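PDB 7L15: T cell receptor mu chain from Monodelphis domestica, which forms part of the marsupial gamma mu T cell receptor and probably takes part in antigen recognition by the T cells that carry it. Local coordinates for residues S164-S168 and G169-S173. Sequence-based numbering, arbitrary orientation.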
loop_
_atom_site.group_PDB
_atom_site.type_symbol
_atom_site.label_atom_id
_atom_site.label_comp_id
_atom_site.label_asym_id
_atom_site.label_seq_id
_atom_site.Cartn_x
_atom_site.Cartn_y
_atom_site.Cartn_z
ATOM N N SER A 164 26.056 -10.837 -1.248
ATOM C CA SER A 164 27.028 -10.358 -2.221
ATOM C C SER A 164 27.003 -11.278 -3.434
ATOM O O SER A 164 27.056 -12.502 -3.288
ATOM C CB SER A 164 28.418 -10.308 -1.586
ATOM O OG SER A 164 29.375 -9.882 -2.515
ATOM N N LEU A 165 26.875 -10.686 -4.619
ATOM C CA LEU A 165 27.044 -11.376 -5.892
ATOM C C LEU A 165 28.407 -11.029 -6.481
ATOM O O LEU A 165 28.769 -9.852 -6.558
ATOM C CB LEU A 165 25.947 -10.978 -6.882
ATOM C CG LEU A 165 24.568 -11.608 -6.774
ATOM C CD1 LEU A 165 23.604 -10.765 -7.580
ATOM C CD2 LEU A 165 24.580 -13.072 -7.266
ATOM N N THR A 166 29.140 -12.040 -6.933
ATOM C CA THR A 166 30.487 -11.830 -7.442
ATOM C C THR A 166 30.727 -12.701 -8.662
ATOM O O THR A 166 30.215 -13.818 -8.755
ATOM C CB THR A 166 31.559 -12.150 -6.396
ATOM O OG1 THR A 166 31.369 -13.490 -5.928
ATOM C CG2 THR A 166 31.475 -11.166 -5.223
ATOM N N SER A 167 31.518 -12.173 -9.588
ATOM C CA SER A 167 31.939 -12.885 -10.789
ATOM C C SER A 167 33.450 -13.063 -10.705
ATOM O O SER A 167 34.200 -12.083 -10.786
ATOM C CB SER A 167 31.521 -12.129 -12.043
ATOM O OG SER A 167 31.607 -12.950 -13.191
ATOM N N SER A 168 33.883 -14.309 -10.495
ATOM C CA SER A 168 35.299 -14.657 -10.320
ATOM C C SER A 168 35.990 -13.725 -9.327
ATOM O O SER A 168 37.121 -13.284 -9.535
ATOM C CB SER A 168 36.041 -14.683 -11.661
ATOM O OG SER A 168 36.065 -15.996 -12.205
ATOM N N GLY A 169 35.298 -13.417 -8.237
ATOM C CA GLY A 169 35.903 -12.761 -7.103
ATOM C C GLY A 169 35.585 -11.289 -6.953
ATOM O O GLY A 169 35.777 -10.744 -5.858
ATOM N N THR A 170 35.109 -10.614 -7.993
ATOM C CA THR A 170 34.844 -9.186 -7.868
ATOM C C THR A 170 33.345 -8.880 -7.950
ATOM O O THR A 170 32.598 -9.527 -8.700
ATOM C CB THR A 170 35.643 -8.399 -8.911
ATOM O OG1 THR A 170 35.322 -8.868 -10.226
ATOM C CG2 THR A 170 37.160 -8.589 -8.671
ATOM N N LEU A 171 32.917 -7.903 -7.137
ATOM C CA LEU A 171 31.514 -7.516 -7.033
ATOM C C LEU A 171 30.953 -7.145 -8.392
ATOM O O LEU A 171 31.571 -6.389 -9.140
ATOM C CB LEU A 171 31.367 -6.330 -6.089
ATOM C CG LEU A 171 31.299 -6.526 -4.581
ATOM C CD1 LEU A 171 31.319 -5.167 -3.951
ATOM C CD2 LEU A 171 30.029 -7.264 -4.185
ATOM N N ILE A 172 29.773 -7.663 -8.720
ATOM C CA ILE A 172 29.200 -7.295 -10.010
ATOM C C ILE A 172 28.498 -5.954 -9.843
ATOM O O ILE A 172 28.283 -5.489 -8.720
ATOM C CB ILE A 172 28.246 -8.374 -10.569
ATOM C CG1 ILE A 172 26.920 -8.404 -9.819
ATOM C CG2 ILE A 172 28.877 -9.750 -10.501
ATOM C CD1 ILE A 172 25.942 -9.475 -10.345
ATOM N N SER A 173 28.155 -5.322 -10.959
ATOM C CA SER A 173 27.494 -4.030 -10.958
ATOM C C SER A 173 25.994 -4.166 -10.682
ATOM O O SER A 173 25.382 -5.223 -10.873
ATOM C CB SER A 173 27.705 -3.337 -12.304
ATOM O OG SER A 173 27.210 -4.150 -13.356
#
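Gly169 follows Ser168 at the second corner of a type I' turn, which makes the two-residue loop of a beta hairpin closed by Ser167 and Thr170 as a hydrogen-bonded pair. Its phi is positive, a left-handed backbone that suits a residue without a side chain. Thr170 then returns two backbone bonds to Ser167. Its O receives Ser167 N at 3.0 Å, and its own N reaches Ser167 O at 3.3 Å, approaching from above the carbonyl plane. A weak third link runs from Thr170 OG1 to that same Ser167 O (3.5 Å), possible because chi1 of 57° holds the hydroxyl between the backbone N and the carbonyl carbon. The Ser167 hydroxyl is turned to another partner, Ala200 O. Thr170 O also accepts a CA-H...O contact from Thr166. Leu171 sits across from Thr166 in a non-hydrogen-bonded pair whose side chains diverge, yet its CD2 methyl comes back alongside the first strand and meets Ser164 OG. At Ile172 a further backbone bond forms, N donating to Leu165 O at 3.2 Å in a nearly straight line (165° at the hydrogen). The two branches of Ile172 divide the work: with chi1 at 74°, CG1 carries CD1 over to Leu165 CB and CD1, 3.8 Å from CB, while CG2 lies against Ser167 CB at 3.9 Å. From edge strand 170-173 and its neighbour 162-167, Ile172 and Leu165 reach across the C1-set sandwich to Val149, and Leu165 also touches the disulfide cysteines Cys151 and Cys203. The chemistry is thus graded along the hairpin: beside the exposed turn Ser167 O takes a backbone bond from above its carbonyl plane and a weak hydroxyl link, whereas away from it aliphatic contacts accompany the backbone bond, and Gln175 adds hydrogen bonds from Leu165 N and to Ile172 O.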